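Local atomic coordinates of sporozoite surface protein 2 (Plasmodium vivax, PDB entry 4HQO), a protein that serves as a sporozoite surface adhesion receptor for gliding motility, this chain holding its metal-binding von Willebrand factor A and thrombospondin type 1 adhesive domains. Residues A[39-44]-A[92-97]; A[111-116]-A[151-156]. The protein carries 4 engineered substitutions. All blocks are in the same frame, centred on the assembly; numbering follows the deposited sequence.

Contact 1 (A[39-44]-A[92-97]); sequences KVIPML and ELRKTY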
ATOM      1  N   LYS A  39     -27.748   5.274  -1.134  1.00 32.21           N
ATOM      2  CA  LYS A  39     -26.771   4.634  -2.011  1.00 44.56           C
ATOM      3  C   LYS A  39     -25.326   4.752  -1.514  1.00 36.64           C
ATOM      4  O   LYS A  39     -24.626   3.748  -1.344  1.00 36.79           O
ATOM      5  CB  LYS A  39     -26.899   5.197  -3.442  1.00 38.35           C
ATOM      6  CG  LYS A  39     -25.680   4.980  -4.323  1.00 57.64           C
ATOM      7  CD  LYS A  39     -25.624   3.573  -4.881  1.00 73.71           C
ATOM      8  CE  LYS A  39     -24.516   3.444  -5.922  1.00 76.81           C
ATOM      9  NZ  LYS A  39     -24.520   2.094  -6.546  1.00 79.31           N
ATOM     10  N   VAL A  40     -24.865   5.977  -1.292  1.00 33.88           N
ATOM     11  CA  VAL A  40     -23.460   6.187  -0.934  1.00 30.93           C
ATOM     12  C   VAL A  40     -23.085   5.656   0.452  1.00 40.91           C
ATOM     13  O   VAL A  40     -22.092   4.939   0.603  1.00 35.91           O
ATOM     14  CB  VAL A  40     -23.066   7.661  -0.998  1.00 30.43           C
ATOM     15  CG1 VAL A  40     -21.587   7.823  -0.663  1.00 25.30           C
ATOM     16  CG2 VAL A  40     -23.382   8.229  -2.390  1.00 37.50           C
ATOM     17  N   ILE A  41     -23.858   6.031   1.468  1.00 36.45           N
ATOM     18  CA  ILE A  41     -23.613   5.535   2.821  1.00 31.20           C
ATOM     19  C   ILE A  41     -23.687   3.999   2.902  1.00 35.33           C
ATOM     20  O   ILE A  41     -22.777   3.375   3.444  1.00 33.69           O
ATOM     21  CB  ILE A  41     -24.534   6.215   3.874  1.00 41.41           C
ATOM     22  CG1 ILE A  41     -24.212   7.712   3.973  1.00 32.77           C
ATOM     23  CG2 ILE A  41     -24.397   5.544   5.229  1.00 31.77           C
ATOM     24  CD1 ILE A  41     -22.802   8.011   4.460  1.00 24.03           C
ATOM     25  N   PRO A  42     -24.756   3.380   2.358  1.00 31.08           N
ATOM     26  CA  PRO A  42     -24.743   1.907   2.364  1.00 32.22           C
ATOM     27  C   PRO A  42     -23.562   1.308   1.578  1.00 36.62           C
ATOM     28  O   PRO A  42     -23.086   0.245   1.945  1.00 38.55           O
ATOM     29  CB  PRO A  42     -26.068   1.542   1.689  1.00 37.89           C
ATOM     30  CG  PRO A  42     -26.952   2.723   1.933  1.00 36.93           C
ATOM     31  CD  PRO A  42     -26.031   3.907   1.836  1.00 32.16           C
ATOM     32  N   MET A  43     -23.102   1.980   0.526  1.00 34.64           N
ATOM     33  CA  MET A  43     -21.965   1.489  -0.255  1.00 30.68           C
ATOM     34  C   MET A  43     -20.695   1.498   0.584  1.00 36.91           C
ATOM     35  O   MET A  43     -19.931   0.533   0.588  1.00 29.77           O
ATOM     36  CB  MET A  43     -21.756   2.336  -1.514  1.00 33.86           C
ATOM     37  CG  MET A  43     -20.426   2.070  -2.248  1.00 35.87           C
ATOM     38  SD  MET A  43     -20.373   0.453  -3.052  1.00 42.67           S
ATOM     39  CE  MET A  43     -21.803   0.582  -4.132  1.00 39.22           C
ATOM     40  N   LEU A  44     -20.477   2.595   1.298  1.00 28.74           N
ATOM     41  CA  LEU A  44     -19.297   2.740   2.140  1.00 30.73           C
ATOM     42  C   LEU A  44     -19.309   1.745   3.288  1.00 36.21           C
ATOM     43  O   LEU A  44     -18.273   1.217   3.675  1.00 38.44           O
ATOM     44  CB  LEU A  44     -19.223   4.152   2.701  1.00 23.11           C
ATOM     45  CG  LEU A  44     -18.830   5.285   1.763  1.00 35.27           C
ATOM     46  CD1 LEU A  44     -19.138   6.612   2.434  1.00 25.83           C
ATOM     47  CD2 LEU A  44     -17.347   5.184   1.450  1.00 33.86           C
ATOM     48  N   GLU A  92     -20.709   9.214  11.043  1.00 34.48           N
ATOM     49  CA  GLU A  92     -20.575  10.653  11.168  1.00 38.40           C
ATOM     50  C   GLU A  92     -20.924  11.339   9.850  1.00 36.61           C
ATOM     51  O   GLU A  92     -21.546  12.399   9.837  1.00 35.90           O
ATOM     52  CB  GLU A  92     -19.135  10.973  11.554  1.00 49.71           C
ATOM     53  CG  GLU A  92     -18.966  12.126  12.505  1.00 58.61           C
ATOM     54  CD  GLU A  92     -17.518  12.328  12.898  1.00 65.29           C
ATOM     55  OE1 GLU A  92     -16.816  11.316  13.135  1.00 54.08           O
ATOM     56  OE2 GLU A  92     -17.082  13.497  12.958  1.00 73.29           O
ATOM     57  N   LEU A  93     -20.526  10.730   8.739  1.00 27.20           N
ATOM     58  CA  LEU A  93     -20.843  11.278   7.423  1.00 26.58           C
ATOM     59  C   LEU A  93     -22.327  11.168   7.118  1.00 30.77           C
ATOM     60  O   LEU A  93     -22.915  12.075   6.525  1.00 35.56           O
ATOM     61  CB  LEU A  93     -20.030  10.583   6.319  1.00 23.17           C
ATOM     62  CG  LEU A  93     -18.530  10.912   6.278  1.00 30.59           C
ATOM     63  CD1 LEU A  93     -17.876  10.154   5.149  1.00 33.30           C
ATOM     64  CD2 LEU A  93     -18.270  12.402   6.118  1.00 25.43           C
ATOM     65  N   ARG A  94     -22.936  10.056   7.521  1.00 28.22           N
ATOM     66  CA  ARG A  94     -24.365   9.873   7.304  1.00 31.66           C
ATOM     67  C   ARG A  94     -25.169  10.926   8.068  1.00 36.01           C
ATOM     68  O   ARG A  94     -26.167  11.460   7.575  1.00 38.38           O
ATOM     69  CB  ARG A  94     -24.811   8.479   7.744  1.00 27.03           C
ATOM     70  CG  ARG A  94     -26.302   8.246   7.507  1.00 29.41           C
ATOM     71  CD  ARG A  94     -26.789   6.912   8.053  1.00 33.69           C
ATOM     72  NE  ARG A  94     -26.450   6.710   9.458  1.00 42.83           N
ATOM     73  CZ  ARG A  94     -27.201   7.122  10.479  1.00 45.33           C
ATOM     74  NH1 ARG A  94     -28.329   7.782  10.261  1.00 45.74           N
ATOM     75  NH2 ARG A  94     -26.819   6.881  11.722  1.00 46.67           N
ATOM     76  N   LYS A  95     -24.725  11.222   9.279  1.00 30.00           N
ATOM     77  CA  LYS A  95     -25.510  12.055  10.180  1.00 37.46           C
ATOM     78  C   LYS A  95     -25.321  13.549   9.954  1.00 40.15           C
ATOM     79  O   LYS A  95     -26.240  14.318  10.169  1.00 44.80           O
ATOM     80  CB  LYS A  95     -25.167  11.732  11.632  1.00 37.80           C
ATOM     81  CG  LYS A  95     -25.556  10.346  12.103  1.00 45.51           C
ATOM     82  CD  LYS A  95     -25.459  10.263  13.622  1.00 50.81           C
ATOM     83  CE  LYS A  95     -25.788   8.874  14.143  1.00 79.24           C
ATOM     84  NZ  LYS A  95     -25.547   8.750  15.611  1.00 93.54           N
ATOM     85  N   THR A  96     -24.126  13.961   9.536  1.00 35.86           N
ATOM     86  CA  THR A  96     -23.766  15.371   9.623  1.00 34.37           C
ATOM     87  C   THR A  96     -23.266  16.007   8.318  1.00 42.70           C
ATOM     88  O   THR A  96     -23.022  17.205   8.275  1.00 39.13           O
ATOM     89  CB  THR A  96     -22.694  15.605  10.703  1.00 39.46           C
ATOM     90  OG1 THR A  96     -21.468  14.993  10.299  1.00 41.28           O
ATOM     91  CG2 THR A  96     -23.135  15.022  12.048  1.00 35.65           C
ATOM     92  N   TYR A  97     -23.106  15.219   7.262  1.00 32.87           N
ATOM     93  CA  TYR A  97     -22.655  15.776   5.991  1.00 33.98           C
ATOM     94  C   TYR A  97     -23.742  15.704   4.925  1.00 37.11           C
ATOM     95  O   TYR A  97     -24.286  14.630   4.666  1.00 34.62           O
ATOM     96  CB  TYR A  97     -21.380  15.089   5.490  1.00 27.26           C
ATOM     97  CG  TYR A  97     -20.899  15.701   4.198  1.00 27.99           C
ATOM     98  CD1 TYR A  97     -20.264  16.934   4.194  1.00 23.66           C
ATOM     99  CD2 TYR A  97     -21.119  15.070   2.976  1.00 23.24           C
ATOM    100  CE1 TYR A  97     -19.850  17.523   3.008  1.00 26.43           C
ATOM    101  CE2 TYR A  97     -20.723  15.658   1.785  1.00 23.00           C
ATOM    102  CZ  TYR A  97     -20.078  16.875   1.808  1.00 27.15           C
ATOM    103  OH  TYR A  97     -19.669  17.448   0.621  1.00 29.92           O
TER
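Segments 39-44 and 92-97, on helices 33-49 and 83-96, come closest at Ile41 and Arg94, whose CA atoms lie 6.3 Å apart. Ile41 carries the contact from its side. Its CG2 lies anti to the backbone N and its CG1 beside that N (chi1 -65°), which sends both branches toward the second helix. The CD1 methyl ends on the backbone: Ile41 CD1 lies 3.7 Å from Arg94 N, and the same methyl is 4.2 Å from Leu93 CB. All three outer carbons of Ile41 reach Arg94 CB; CG2 runs on along its chain, touching CG and CD. Ile41 CG2 is 3.9 Å from Arg94 CB, and the two side chains cross at about a right angle. Of the Arg94 side chain, only the aliphatic part takes part. Its chain is extended to CD and then bends at chi3 (53°), which leads the guanidinium away from Ile41, and one face of that group lies over Lys95 CG. Both helices belong to the von Willebrand factor A domain, an alpha/beta fold with helices on both faces of a mostly parallel sheet. Leu44 and Leu93 point toward the partner helix, and both side chains rest on Met62 of strand 58-65. No hydrogen bond joins the two segments. Trp36, five residues before Ile41 on the same helix, donates from NE1 to Leu93 O and also touches Ile41. In the last turn of helix 83-96, Thr96 OG1 bonds to Glu92 O at 2.6 Å. Thr96 N reaches the same oxygen from the opposite face of its plane.

Contact 2 (A[111-116]-A[151-156]); sequences EVQKHL and KQRNVR. Engineered in segment 151-156: Arg156 (natural residue Ser).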
ATOM      1  N   GLU A 111      -3.753  13.999  -3.521  1.00 27.61           N
ATOM      2  CA  GLU A 111      -3.380  13.610  -2.163  1.00 37.15           C
ATOM      3  C   GLU A 111      -2.657  12.263  -2.182  1.00 28.59           C
ATOM      4  O   GLU A 111      -1.673  12.063  -1.464  1.00 36.05           O
ATOM      5  CB  GLU A 111      -4.600  13.558  -1.237  1.00 29.35           C
ATOM      6  CG  GLU A 111      -5.325  14.889  -1.072  1.00 44.84           C
ATOM      7  CD  GLU A 111      -4.570  15.914  -0.230  1.00 51.85           C
ATOM      8  OE1 GLU A 111      -5.186  16.939   0.132  1.00 70.52           O
ATOM      9  OE2 GLU A 111      -3.379  15.712   0.081  1.00 54.44           O
ATOM     10  N   VAL A 112      -3.121  11.353  -3.034  1.00 25.94           N
ATOM     11  CA  VAL A 112      -2.451  10.062  -3.171  1.00 24.52           C
ATOM     12  C   VAL A 112      -1.051  10.227  -3.720  1.00 36.12           C
ATOM     13  O   VAL A 112      -0.117   9.594  -3.221  1.00 39.15           O
ATOM     14  CB  VAL A 112      -3.241   9.081  -4.049  1.00 33.46           C
ATOM     15  CG1 VAL A 112      -2.579   7.702  -4.017  1.00 34.33           C
ATOM     16  CG2 VAL A 112      -4.670   8.979  -3.548  1.00 27.98           C
ATOM     17  N   GLN A 113      -0.903  11.088  -4.734  1.00 29.23           N
ATOM     18  CA  GLN A 113       0.409  11.407  -5.291  1.00 30.51           C
ATOM     19  C   GLN A 113       1.345  11.872  -4.200  1.00 33.60           C
ATOM     20  O   GLN A 113       2.495  11.445  -4.130  1.00 33.87           O
ATOM     21  CB  GLN A 113       0.299  12.540  -6.313  1.00 35.88           C
ATOM     22  CG  GLN A 113      -0.216  12.108  -7.644  1.00 35.96           C
ATOM     23  CD  GLN A 113       0.890  11.590  -8.526  1.00 48.36           C
ATOM     24  OE1 GLN A 113       1.499  10.555  -8.244  1.00 45.77           O
ATOM     25  NE2 GLN A 113       1.166  12.313  -9.602  1.00 42.87           N
ATOM     26  N   LYS A 114       0.841  12.779  -3.367  1.00 28.35           N
ATOM     27  CA  LYS A 114       1.616  13.355  -2.272  1.00 38.56           C
ATOM     28  C   LYS A 114       2.108  12.272  -1.292  1.00 31.86           C
ATOM     29  O   LYS A 114       3.212  12.361  -0.758  1.00 33.42           O
ATOM     30  CB  LYS A 114       0.751  14.383  -1.547  1.00 42.71           C
ATOM     31  CG  LYS A 114       1.492  15.475  -0.814  1.00 62.39           C
ATOM     32  CD  LYS A 114       0.487  16.491  -0.262  1.00 69.35           C
ATOM     33  CE  LYS A 114      -0.464  16.988  -1.357  1.00 67.85           C
ATOM     34  NZ  LYS A 114      -1.500  17.936  -0.851  1.00 66.16           N
ATOM     35  N   HIS A 115       1.285  11.253  -1.058  1.00 29.15           N
ATOM     36  CA  HIS A 115       1.696  10.144  -0.192  1.00 30.85           C
ATOM     37  C   HIS A 115       2.920   9.455  -0.764  1.00 35.77           C
ATOM     38  O   HIS A 115       3.910   9.232  -0.058  1.00 33.90           O
ATOM     39  CB  HIS A 115       0.568   9.123  -0.030  1.00 27.22           C
ATOM     40  CG  HIS A 115      -0.410   9.463   1.054  1.00 31.78           C
ATOM     41  ND1 HIS A 115      -1.341  10.474   0.929  1.00 37.21           N
ATOM     42  CD2 HIS A 115      -0.604   8.919   2.276  1.00 39.49           C
ATOM     43  CE1 HIS A 115      -2.062  10.536   2.034  1.00 37.49           C
ATOM     44  NE2 HIS A 115      -1.637   9.604   2.870  1.00 31.07           N
ATOM     45  N   LEU A 116       2.850   9.125  -2.053  1.00 31.52           N
ATOM     46  CA  LEU A 116       3.955   8.458  -2.725  1.00 33.50           C
ATOM     47  C   LEU A 116       5.176   9.358  -2.760  1.00 42.85           C
ATOM     48  O   LEU A 116       6.292   8.899  -2.522  1.00 43.61           O
ATOM     49  CB  LEU A 116       3.569   8.048  -4.148  1.00 36.82           C
ATOM     50  CG  LEU A 116       2.268   7.260  -4.269  1.00 46.77           C
ATOM     51  CD1 LEU A 116       2.008   6.922  -5.722  1.00 43.74           C
ATOM     52  CD2 LEU A 116       2.299   6.004  -3.409  1.00 41.06           C
ATOM     53  N   LYS A 151      -1.239   5.485 -12.085  1.00 30.56           N
ATOM     54  CA  LYS A 151      -1.117   4.175 -12.701  1.00 39.92           C
ATOM     55  C   LYS A 151       0.304   3.896 -13.157  1.00 47.69           C
ATOM     56  O   LYS A 151       0.780   2.765 -13.047  1.00 44.07           O
ATOM     57  CB  LYS A 151      -2.093   4.053 -13.872  1.00 35.76           C
ATOM     58  CG  LYS A 151      -3.564   4.190 -13.430  1.00 40.88           C
ATOM     59  CD  LYS A 151      -4.507   3.945 -14.600  1.00 49.55           C
ATOM     60  CE  LYS A 151      -5.954   4.248 -14.243  1.00 45.97           C
ATOM     61  NZ  LYS A 151      -6.866   3.903 -15.382  1.00 44.71           N
ATOM     62  N   GLN A 152       0.982   4.933 -13.650  1.00 43.13           N
ATOM     63  CA  GLN A 152       2.362   4.809 -14.110  1.00 45.67           C
ATOM     64  C   GLN A 152       3.317   4.508 -12.965  1.00 44.37           C
ATOM     65  O   GLN A 152       4.435   4.045 -13.186  1.00 50.05           O
ATOM     66  CB  GLN A 152       2.819   6.083 -14.834  1.00 48.46           C
ATOM     67  CG  GLN A 152       2.432   6.144 -16.302  1.00 63.77           C
ATOM     68  CD  GLN A 152       2.760   7.489 -16.939  1.00 81.80           C
ATOM     69  OE1 GLN A 152       3.108   8.453 -16.250  1.00 76.28           O
ATOM     70  NE2 GLN A 152       2.650   7.556 -18.262  1.00 93.99           N
ATOM     71  N   ARG A 153       2.881   4.787 -11.742  1.00 40.00           N
ATOM     72  CA  ARG A 153       3.692   4.506 -10.565  1.00 46.20           C
ATOM     73  C   ARG A 153       3.214   3.235  -9.881  1.00 40.24           C
ATOM     74  O   ARG A 153       3.405   3.084  -8.678  1.00 45.66           O
ATOM     75  CB  ARG A 153       3.597   5.655  -9.559  1.00 41.85           C
ATOM     76  CG  ARG A 153       3.883   7.019 -10.127  1.00 56.34           C
ATOM     77  CD  ARG A 153       3.609   8.083  -9.079  1.00 54.31           C
ATOM     78  NE  ARG A 153       4.720   8.195  -8.142  1.00 53.09           N
ATOM     79  CZ  ARG A 153       4.949   9.255  -7.380  1.00 47.55           C
ATOM     80  NH1 ARG A 153       4.134  10.300  -7.431  1.00 43.53           N
ATOM     81  NH2 ARG A 153       5.992   9.269  -6.565  1.00 44.77           N
ATOM     82  N   ASN A 154       2.546   2.361 -10.631  1.00 37.87           N
ATOM     83  CA  ASN A 154       2.064   1.074 -10.102  1.00 41.69           C
ATOM     84  C   ASN A 154       0.912   1.146  -9.078  1.00 44.59           C
ATOM     85  O   ASN A 154       0.714   0.231  -8.278  1.00 39.42           O
ATOM     86  CB  ASN A 154       3.234   0.256  -9.532  1.00 47.96           C
ATOM     87  CG  ASN A 154       2.994  -1.232  -9.607  1.00 66.25           C
ATOM     88  OD1 ASN A 154       2.437  -1.734 -10.583  1.00 72.77           O
ATOM     89  ND2 ASN A 154       3.403  -1.950  -8.565  1.00 67.62           N
ATOM     90  N   VAL A 155       0.151   2.231  -9.100  1.00 40.37           N
ATOM     91  CA  VAL A 155      -1.038   2.327  -8.260  1.00 33.59           C
ATOM     92  C   VAL A 155      -2.207   1.671  -8.996  1.00 36.27           C
ATOM     93  O   VAL A 155      -2.403   1.917 -10.183  1.00 37.79           O
ATOM     94  CB  VAL A 155      -1.385   3.806  -7.931  1.00 36.07           C
ATOM     95  CG1 VAL A 155      -2.597   3.888  -7.024  1.00 34.50           C
ATOM     96  CG2 VAL A 155      -0.195   4.520  -7.285  1.00 28.76           C
ATOM     97  N   ARG A 156      -2.975   0.831  -8.305  1.00 37.27           N
ATOM     98  CA  ARG A 156      -4.185   0.257  -8.898  1.00 32.56           C
ATOM     99  C   ARG A 156      -5.355   1.195  -8.652  1.00 32.15           C
ATOM    100  O   ARG A 156      -5.441   1.801  -7.589  1.00 33.72           O
ATOM    101  CB  ARG A 156      -4.492  -1.123  -8.304  1.00 33.96           C
ATOM    102  CG  ARG A 156      -3.447  -2.188  -8.620  1.00 60.58           C
ATOM    103  CD  ARG A 156      -2.414  -2.313  -7.506  1.00 73.59           C
ATOM    104  NE  ARG A 156      -1.402  -3.329  -7.798  1.00 89.22           N
ATOM    105  CZ  ARG A 156      -1.561  -4.633  -7.583  1.00 95.38           C
ATOM    106  NH1 ARG A 156      -2.700  -5.095  -7.076  1.00 93.56           N
ATOM    107  NH2 ARG A 156      -0.580  -5.477  -7.879  1.00 98.13           N
TER
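Arg153 lies against Gln113 and Leu116, at the edge where helix 105-117 meets the turn after helix 140-152. The two helices are neighbours on the sheet of the von Willebrand factor A domain, and the turn leads into strand 156-161. Arg153 NH1 donates to Gln113 OE1 at 2.8 Å. The N-H...O angle is 147°. The donor sits above the amide plane, and the amide and guanidinium planes are 78° apart. Leu116 covers one face of the guanidinium: its CB is 3.6 Å from Arg153 NH2. The Arg153 chain bends at chi3 (80°) to bring the group over this methylene. Deeper in, Leu116 CD1 meets Val155 CG2 at 3.6 Å, and Val155 and Val112 both rest on Val129 of strand 126-133. Outside the two segments, Asn117 OD1 takes a further bond from Arg153 NH1, so this nitrogen is held by two side chains of one helix end. The turn is set by a Schellman motif. Asn154, with positive phi, is its C-prime residue, and Val155 N bonds to Leu150 O. On the helix side, His115 packs edge-to-face with Tyr61 and Tyr22. Its ND1 donates to Glu111 O at 2.9 Å, almost straight and in the plane of the imidazole ring.

Both contacts join helices of the von Willebrand factor A domain, but they share no helix. Contact 1 holds helices 33-49 and 83-96, contact 2 helix 105-117 and the turn after helix 140-152. Their centres are 26 Å apart and their nearest atoms about 14 Å. Helices 83-96 and 105-117 are consecutive. Contact 1 is the more buried and has no hydrogen bond across its segments; an isoleucine packs on helix backbone and on methylenes of its one exposed member, Arg94. Contact 2 is partly buried, with a leucine-valine pair beneath a hydrogen-bonded arginine. Strand 126-133 lies under both, through Met132 at contact 1 and Val129 at contact 2; strand 58-65 also underlies contact 1 through Met62.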